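Local atomic coordinates of uncharacterized protein (Sinorhizobium meliloti, PDB entry 4HUJ), a protein that is of unknown function but probably binds a dinucleotide such as NAD(P) through a Rossmann-type domain and may act as an oxidoreductase. Residues 35-43 against 63-71; 146-155 against 206-216. One frame throughout, in Å; residues are numbered along the deposited sequence.

Contact 1 (35-43 against 63-71); sequences GSALAERFT and VTDRFGASV
With CG of Phe67 anti to its carbonyl carbon (chi1 -51°), the ring swings onto the helix that follows the first strand of a Rossmann-type fold, where Thr43 OG1, anti to the carbonyl carbon (chi1 -60°) and beside the backbone N, comes to 3.2 Å from Phe67 CB. Helices 35-43 and 63-67 run nearly parallel, crossing at -23° with their axes 10.2 Å apart, and Phe67 sits between them as a knob among Ser36, Ala39, Glu40 and Thr43. One ring face takes a CH-pi contact from CA of Glu40, 3.8 Å from the centroid, while Arg66 CB of its own segment lies over the opposite face. Ser36 OG comes to the ring at its edge. The methyl of Ala39 meets three side chains: CG1 of Val63 at 3.7 Å, CD2 of Phe67 and, a little farther off, CG2 of Val71. Nearer the surface, Arg66 and Glu40 form a long salt bridge (NH2 to OE1, 4.0 Å), their planar groups steeply inclined, so the attraction is probably modest. Val71 begins strand 71-73, which pairs in parallel with strand 49-52. Thr43 OG1 donates to Ala39 O at 2.9 Å, from above the carbonyl plane, while Thr43 N reaches that oxygen from the other face.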
loop_
_atom_site.group_PDB
_atom_site.type_symbol
_atom_site.label_atom_id
_atom_site.label_comp_id
_atom_site.label_asym_id
_atom_site.label_seq_id
_atom_site.Cartn_x
_atom_site.Cartn_y
_atom_site.Cartn_z
ATOM N N GLY A 35 3.504 3.094 7.628
ATOM C CA GLY A 35 2.204 3.745 7.803
ATOM C C GLY A 35 2.362 5.252 7.887
ATOM O O GLY A 35 1.604 5.999 7.270
ATOM N N SER A 36 3.360 5.693 8.649
ATOM C CA SER A 36 3.677 7.114 8.780
ATOM C C SER A 36 4.203 7.714 7.471
ATOM O O SER A 36 3.865 8.852 7.129
ATOM C CB SER A 36 4.674 7.336 9.919
ATOM O OG SER A 36 4.976 8.715 10.065
ATOM N N ALA A 37 5.017 6.951 6.737
ATOM C CA ALA A 37 5.547 7.397 5.437
ATOM C C ALA A 37 4.429 7.677 4.435
ATOM O O ALA A 37 4.438 8.696 3.729
ATOM C CB ALA A 37 6.514 6.361 4.866
ATOM N N LEU A 38 3.475 6.758 4.370
ATOM C CA LEU A 38 2.312 6.923 3.509
ATOM C C LEU A 38 1.482 8.134 3.930
ATOM O O LEU A 38 1.098 8.937 3.090
ATOM C CB LEU A 38 1.463 5.649 3.492
ATOM C CG LEU A 38 2.034 4.508 2.644
ATOM C CD1 LEU A 38 1.312 3.200 2.953
ATOM C CD2 LEU A 38 1.959 4.854 1.145
ATOM N N ALA A 39 1.223 8.270 5.229
ATOM C CA ALA A 39 0.488 9.431 5.741
ATOM C C ALA A 39 1.181 10.736 5.338
ATOM O O ALA A 39 0.520 11.687 4.912
ATOM C CB ALA A 39 0.331 9.342 7.255
ATOM N N GLU A 40 2.510 10.764 5.451
ATOM C CA GLU A 40 3.304 11.943 5.087
ATOM C C GLU A 40 3.162 12.288 3.610
ATOM O O GLU A 40 3.038 13.462 3.238
ATOM C CB GLU A 40 4.779 11.740 5.450
ATOM C CG GLU A 40 5.679 12.960 5.155
ATOM C CD GLU A 40 7.038 12.890 5.836
ATOM O OE1 GLU A 40 7.299 11.914 6.581
ATOM O OE2 GLU A 40 7.847 13.825 5.627
ATOM N N ARG A 41 3.173 11.262 2.767
ATOM C CA ARG A 41 3.050 11.482 1.334
ATOM C C ARG A 41 1.653 11.951 0.930
ATOM O O ARG A 41 1.523 12.817 0.071
ATOM C CB ARG A 41 3.462 10.232 0.555
ATOM C CG ARG A 41 4.959 9.949 0.605
ATOM C CD ARG A 41 5.739 11.105 -0.015
ATOM N NE ARG A 41 6.445 11.935 0.961
ATOM C CZ ARG A 41 6.596 13.256 0.870
ATOM N NH1 ARG A 41 6.024 13.937 -0.119
ATOM N NH2 ARG A 41 7.292 13.907 1.797
ATOM N N PHE A 42 0.621 11.379 1.545
ATOM C CA PHE A 42 -0.759 11.808 1.290
ATOM C C PHE A 42 -0.951 13.276 1.694
ATOM O O PHE A 42 -1.549 14.069 0.949
ATOM C CB PHE A 42 -1.755 10.897 2.016
ATOM C CG PHE A 42 -2.155 9.674 1.227
ATOM C CD1 PHE A 42 -3.357 9.646 0.528
ATOM C CD2 PHE A 42 -1.328 8.554 1.178
ATOM C CE1 PHE A 42 -3.739 8.516 -0.204
ATOM C CE2 PHE A 42 -1.691 7.425 0.450
ATOM C CZ PHE A 42 -2.901 7.400 -0.240
ATOM N N THR A 43 -0.404 13.629 2.854
ATOM C CA THR A 43 -0.471 14.988 3.387
ATOM C C THR A 43 0.240 15.997 2.487
ATOM O O THR A 43 -0.326 17.045 2.159
ATOM C CB THR A 43 0.080 15.043 4.825
ATOM O OG1 THR A 43 -0.712 14.184 5.646
ATOM C CG2 THR A 43 0.030 16.464 5.394
ATOM N N VAL A 63 0.695 9.795 14.296
ATOM C CA VAL A 63 0.362 10.148 12.916
ATOM C C VAL A 63 -0.596 11.347 12.882
ATOM O O VAL A 63 -0.360 12.313 12.153
ATOM C CB VAL A 63 -0.245 8.937 12.156
ATOM C CG1 VAL A 63 -0.708 9.338 10.763
ATOM C CG2 VAL A 63 0.763 7.791 12.082
ATOM N N THR A 64 -1.660 11.272 13.681
ATOM C CA THR A 64 -2.659 12.340 13.796
ATOM C C THR A 64 -2.024 13.696 14.124
ATOM O O THR A 64 -2.351 14.703 13.497
ATOM C CB THR A 64 -3.747 11.984 14.848
ATOM O OG1 THR A 64 -4.433 10.796 14.443
ATOM C CG2 THR A 64 -4.768 13.111 15.003
ATOM N N ASP A 65 -1.110 13.711 15.093
ATOM C CA ASP A 65 -0.425 14.943 15.497
ATOM C C ASP A 65 0.336 15.618 14.351
ATOM O O ASP A 65 0.314 16.846 14.227
ATOM C CB ASP A 65 0.521 14.680 16.679
ATOM C CG ASP A 65 -0.219 14.326 17.968
ATOM O OD1 ASP A 65 -1.475 14.345 17.991
ATOM O OD2 ASP A 65 0.467 14.020 18.969
ATOM N N ARG A 66 0.995 14.817 13.513
ATOM C CA ARG A 66 1.802 15.344 12.412
ATOM C C ARG A 66 1.000 15.598 11.129
ATOM O O ARG A 66 1.257 16.577 10.427
ATOM C CB ARG A 66 2.987 14.416 12.109
ATOM C CG ARG A 66 4.003 14.273 13.241
ATOM C CD ARG A 66 5.080 13.244 12.900
ATOM N NE ARG A 66 6.037 13.747 11.913
ATOM C CZ ARG A 66 6.733 12.984 11.070
ATOM N NH1 ARG A 66 6.581 11.664 11.069
ATOM N NH2 ARG A 66 7.578 13.546 10.213
ATOM N N PHE A 67 0.038 14.725 10.829
ATOM C CA PHE A 67 -0.613 14.719 9.509
ATOM C C PHE A 67 -2.146 14.786 9.527
ATOM O O PHE A 67 -2.794 14.526 8.507
ATOM C CB PHE A 67 -0.153 13.490 8.710
ATOM C CG PHE A 67 1.342 13.322 8.660
ATOM C CD1 PHE A 67 2.147 14.282 8.049
ATOM C CD2 PHE A 67 1.945 12.205 9.230
ATOM C CE1 PHE A 67 3.532 14.133 8.009
ATOM C CE2 PHE A 67 3.328 12.045 9.192
ATOM C CZ PHE A 67 4.122 13.014 8.582
ATOM N N GLY A 68 -2.718 15.162 10.669
ATOM C CA GLY A 68 -4.173 15.171 10.859
ATOM C C GLY A 68 -4.975 16.064 9.925
ATOM O O GLY A 68 -6.192 15.913 9.813
ATOM N N ALA A 69 -4.292 16.987 9.251
ATOM C CA ALA A 69 -4.933 17.893 8.299
ATOM C C ALA A 69 -5.353 17.180 7.016
ATOM O O ALA A 69 -6.212 17.667 6.280
ATOM C CB ALA A 69 -4.015 19.073 7.982
ATOM N N SER A 70 -4.752 16.023 6.751
ATOM C CA SER A 70 -5.034 15.291 5.520
ATOM C C SER A 70 -5.297 13.807 5.761
ATOM O O SER A 70 -5.854 13.121 4.897
ATOM C CB SER A 70 -3.898 15.489 4.515
ATOM O OG SER A 70 -4.179 14.834 3.291
ATOM N N VAL A 71 -4.911 13.321 6.939
ATOM C CA VAL A 71 -5.053 11.903 7.280
ATOM C C VAL A 71 -5.775 11.726 8.613
ATOM O O VAL A 71 -5.274 12.132 9.663
ATOM C CB VAL A 71 -3.679 11.182 7.314
ATOM C CG1 VAL A 71 -3.868 9.686 7.520
ATOM C CG2 VAL A 71 -2.893 11.446 6.031
#

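Contact 2 (146-155 against 206-216); sequences KAFNTLPAAV and QQFGRPLVALN
Two side-chain amides, those of Asn149 and Gln206, meet with their planes 35° apart and are joined by one hydrogen bond, and a second runs from the Asn149 amide to the backbone O of Gln206, where the chain runs on from strand 143-147 of the central sheet of this Rossmann-type protein. Asn149 ND2 donates this second bond at 3.0 Å, with the acceptor oxygen in the amide plane of Asn149. In return Gln206 NE2 donates to Asn149 OD1 at 3.0 Å, lying in the plane of that carbonyl. The same nitrogen also bonds Lys146 O at 3.1 Å, a nearly straight N-H bond (170°) that nevertheless meets the acceptor from well above its carbonyl plane. Gln206 OE1 is held by Ser172 of strand 166-173, so both ends of the amide are engaged and its rotation is fixed. Lys146, extended until chi4, slides past Gln206 in the opposite direction; its NZ bonds Thr132 and a water that also accepts from Phe208 N. Thr150 CG2 packs on Gln206 CG at 3.7 Å. Beyond the turns of 207-215, OD1 of Asn216 approaches Leu151 CD2 and Val155 CG1, each at 3.6 Å. The backbones themselves are tied by Ala214 N, which donates to Thr150 O at 2.7 Å.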
loop_
_atom_site.group_PDB
_atom_site.type_symbol
_atom_site.label_atom_id
_atom_site.label_comp_id
_atom_site.label_asym_id
_atom_site.label_seq_id
_atom_site.Cartn_x
_atom_site.Cartn_y
_atom_site.Cartn_z
ATOM N N LYS A 146 -0.174 -4.984 -6.403
ATOM C CA LYS A 146 1.043 -5.056 -5.588
ATOM C C LYS A 146 1.814 -3.753 -5.778
ATOM O O LYS A 146 2.247 -3.442 -6.886
ATOM C CB LYS A 146 1.899 -6.259 -6.019
ATOM C CG LYS A 146 3.120 -6.523 -5.129
ATOM C CD LYS A 146 3.936 -7.691 -5.661
ATOM C CE LYS A 146 5.131 -7.990 -4.760
ATOM N NZ LYS A 146 4.663 -8.559 -3.459
ATOM N N ALA A 147 1.961 -2.982 -4.699
ATOM C CA ALA A 147 2.648 -1.690 -4.746
ATOM C C ALA A 147 2.989 -1.188 -3.349
ATOM O O ALA A 147 2.344 -1.570 -2.384
ATOM C CB ALA A 147 1.788 -0.652 -5.486
ATOM N N PHE A 148 3.991 -0.306 -3.277
ATOM C CA PHE A 148 4.480 0.312 -2.030
ATOM C C PHE A 148 5.302 -0.656 -1.177
ATOM O O PHE A 148 5.637 -0.334 -0.037
ATOM C CB PHE A 148 3.351 0.913 -1.162
ATOM C CG PHE A 148 2.528 1.979 -1.845
ATOM C CD1 PHE A 148 3.061 3.238 -2.112
ATOM C CD2 PHE A 148 1.196 1.734 -2.163
ATOM C CE1 PHE A 148 2.283 4.228 -2.726
ATOM C CE2 PHE A 148 0.410 2.716 -2.777
ATOM C CZ PHE A 148 0.957 3.967 -3.051
ATOM N N ASN A 149 5.621 -1.833 -1.716
ATOM C CA ASN A 149 6.435 -2.807 -0.982
ATOM C C ASN A 149 7.933 -2.668 -1.272
ATOM O O ASN A 149 8.762 -3.329 -0.649
ATOM C CB ASN A 149 6.000 -4.230 -1.346
ATOM C CG ASN A 149 6.440 -4.624 -2.746
ATOM O OD1 ASN A 149 5.981 -4.051 -3.731
ATOM N ND2 ASN A 149 7.348 -5.595 -2.838
ATOM N N THR A 150 8.278 -1.808 -2.226
ATOM C CA THR A 150 9.619 -1.827 -2.795
ATOM C C THR A 150 10.613 -0.909 -2.101
ATOM O O THR A 150 11.820 -1.126 -2.192
ATOM C CB THR A 150 9.581 -1.477 -4.282
ATOM O OG1 THR A 150 8.770 -0.309 -4.456
ATOM C CG2 THR A 150 8.973 -2.638 -5.075
ATOM N N LEU A 151 10.119 0.122 -1.427
ATOM C CA LEU A 151 11.013 1.107 -0.843
ATOM C C LEU A 151 11.018 1.070 0.679
ATOM O O LEU A 151 9.970 0.884 1.298
ATOM C CB LEU A 151 10.651 2.511 -1.338
ATOM C CG LEU A 151 10.750 2.764 -2.845
ATOM C CD1 LEU A 151 10.393 4.205 -3.131
ATOM C CD2 LEU A 151 12.150 2.436 -3.373
ATOM N N PRO A 152 12.204 1.272 1.284
ATOM C CA PRO A 152 12.278 1.508 2.713
ATOM C C PRO A 152 11.429 2.723 3.079
ATOM O O PRO A 152 11.342 3.666 2.294
ATOM C CB PRO A 152 13.761 1.836 2.947
ATOM C CG PRO A 152 14.470 1.320 1.766
ATOM C CD PRO A 152 13.520 1.390 0.629
ATOM N N ALA A 153 10.826 2.691 4.264
ATOM C CA ALA A 153 10.005 3.788 4.756
ATOM C C ALA A 153 10.711 5.144 4.692
ATOM O O ALA A 153 10.089 6.147 4.345
ATOM C CB ALA A 153 9.524 3.492 6.161
ATOM N N ALA A 154 12.008 5.176 5.004
ATOM C CA ALA A 154 12.751 6.443 5.005
ATOM C C ALA A 154 12.841 7.050 3.603
ATOM O O ALA A 154 12.874 8.275 3.451
ATOM C CB ALA A 154 14.141 6.257 5.603
ATOM N N VAL A 155 12.868 6.186 2.586
ATOM C CA VAL A 155 12.872 6.635 1.194
ATOM C C VAL A 155 11.458 7.067 0.786
ATOM O O VAL A 155 11.283 8.141 0.211
ATOM C CB VAL A 155 13.432 5.558 0.223
ATOM C CG1 VAL A 155 13.424 6.061 -1.224
ATOM C CG2 VAL A 155 14.849 5.156 0.621
ATOM N N GLN A 206 9.632 -8.049 -8.474
ATOM C CA GLN A 206 9.101 -7.089 -7.503
ATOM C C GLN A 206 8.859 -7.686 -6.108
ATOM O O GLN A 206 8.621 -6.956 -5.140
ATOM C CB GLN A 206 7.799 -6.464 -8.029
ATOM C CG GLN A 206 7.375 -5.197 -7.284
ATOM C CD GLN A 206 5.950 -4.776 -7.610
ATOM O OE1 GLN A 206 5.437 -5.051 -8.703
ATOM N NE2 GLN A 206 5.302 -4.111 -6.660
ATOM N N GLN A 207 8.888 -9.011 -6.001
ATOM C CA GLN A 207 8.691 -9.641 -4.703
ATOM C C GLN A 207 9.954 -9.505 -3.862
ATOM O O GLN A 207 11.057 -9.443 -4.401
ATOM C CB GLN A 207 8.321 -11.113 -4.882
ATOM C CG GLN A 207 7.701 -11.739 -3.643
ATOM C CD GLN A 207 7.140 -13.117 -3.921
ATOM O OE1 GLN A 207 7.851 -14.119 -3.849
ATOM N NE2 GLN A 207 5.862 -13.174 -4.240
ATOM N N PHE A 208 9.790 -9.460 -2.542
ATOM C CA PHE A 208 10.925 -9.423 -1.628
ATOM C C PHE A 208 11.989 -10.448 -2.036
ATOM O O PHE A 208 11.664 -11.595 -2.372
ATOM C CB PHE A 208 10.469 -9.682 -0.188
ATOM C CG PHE A 208 11.582 -9.587 0.818
ATOM C CD1 PHE A 208 12.006 -8.342 1.290
ATOM C CD2 PHE A 208 12.217 -10.733 1.282
ATOM C CE1 PHE A 208 13.047 -8.246 2.215
ATOM C CE2 PHE A 208 13.258 -10.650 2.206
ATOM C CZ PHE A 208 13.673 -9.406 2.674
ATOM N N GLY A 209 13.243 -10.008 -2.037
ATOM C CA GLY A 209 14.369 -10.863 -2.423
ATOM C C GLY A 209 14.756 -10.746 -3.886
ATOM O O GLY A 209 15.771 -11.314 -4.318
ATOM N N ARG A 210 13.968 -9.995 -4.649
ATOM C CA ARG A 210 14.169 -9.884 -6.099
ATOM C C ARG A 210 14.725 -8.501 -6.483
ATOM O O ARG A 210 14.701 -7.577 -5.660
ATOM C CB ARG A 210 12.866 -10.211 -6.843
ATOM C CG ARG A 210 12.260 -11.592 -6.516
ATOM C CD ARG A 210 13.244 -12.704 -6.824
ATOM N NE ARG A 210 12.596 -14.010 -6.800
ATOM C CZ ARG A 210 13.108 -15.110 -7.343
ATOM N NH1 ARG A 210 14.290 -15.074 -7.954
ATOM N NH2 ARG A 210 12.437 -16.253 -7.276
ATOM N N PRO A 211 15.231 -8.348 -7.729
ATOM C CA PRO A 211 16.058 -7.181 -8.067
ATOM C C PRO A 211 15.471 -5.777 -7.884
ATOM O O PRO A 211 16.242 -4.828 -7.684
ATOM C CB PRO A 211 16.415 -7.419 -9.537
ATOM C CG PRO A 211 16.421 -8.906 -9.666
ATOM C CD PRO A 211 15.267 -9.360 -8.807
ATOM N N LEU A 212 14.151 -5.622 -7.969
ATOM C CA LEU A 212 13.570 -4.274 -7.907
ATOM C C LEU A 212 13.211 -3.814 -6.501
ATOM O O LEU A 212 12.854 -2.650 -6.295
ATOM C CB LEU A 212 12.370 -4.127 -8.848
ATOM C CG LEU A 212 12.667 -4.341 -10.333
ATOM C CD1 LEU A 212 11.428 -4.049 -11.175
ATOM C CD2 LEU A 212 13.867 -3.519 -10.827
ATOM N N VAL A 213 13.312 -4.718 -5.536
ATOM C CA VAL A 213 13.050 -4.366 -4.138
ATOM C C VAL A 213 14.260 -3.641 -3.554
ATOM O O VAL A 213 15.404 -4.083 -3.724
ATOM C CB VAL A 213 12.668 -5.605 -3.295
ATOM C CG1 VAL A 213 12.491 -5.238 -1.826
ATOM C CG2 VAL A 213 11.392 -6.224 -3.830
ATOM N N ALA A 214 13.987 -2.514 -2.895
ATOM C CA ALA A 214 14.994 -1.680 -2.233
ATOM C C ALA A 214 15.933 -1.004 -3.226
ATOM O O ALA A 214 17.065 -0.643 -2.887
ATOM C CB ALA A 214 15.769 -2.482 -1.181
ATOM N N LEU A 215 15.455 -0.832 -4.453
ATOM C CA LEU A 215 16.235 -0.191 -5.495
ATOM C C LEU A 215 15.704 1.223 -5.689
ATOM O O LEU A 215 14.533 1.411 -6.032
ATOM C CB LEU A 215 16.154 -1.001 -6.795
ATOM C CG LEU A 215 16.966 -0.537 -8.011
ATOM C CD1 LEU A 215 18.463 -0.706 -7.771
ATOM C CD2 LEU A 215 16.536 -1.333 -9.237
ATOM N N ASN A 216 16.561 2.213 -5.438
ATOM C CA ASN A 216 16.171 3.611 -5.589
ATOM C C ASN A 216 16.449 4.126 -6.993
ATOM O O ASN A 216 17.612 4.295 -7.392
ATOM C CB ASN A 216 16.881 4.496 -4.559
ATOM C CG ASN A 216 16.554 4.116 -3.131
ATOM O OD1 ASN A 216 15.498 3.554 -2.847
ATOM N ND2 ASN A 216 17.466 4.441 -2.214
HETATM O O HOH W 1 7.031 -8.976 -1.753
#

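How the contacts relate
As a worked example of one helix serving two interfaces, 32-44 packs on helix 61-67 in contact 1 and on the 146-155 segment of contact 2. The two centres lie about 21 Å apart, yet the contacts touch directly: Ala37 CB meets Ala153 O at 3.6 Å, and Leu38 CD2 meets Phe148 CD1 at 3.8 Å. Both segments of contact 1 precede both of contact 2 in the sequence. Gly35 in contact 1 belongs to a GxGxxG pattern with Gly30 and Gly32, consistent with a dinucleotide-binding turn at the N-terminal end of helix 32-44. Ala153 of contact 2 packs on Ala33, within the span of that pattern.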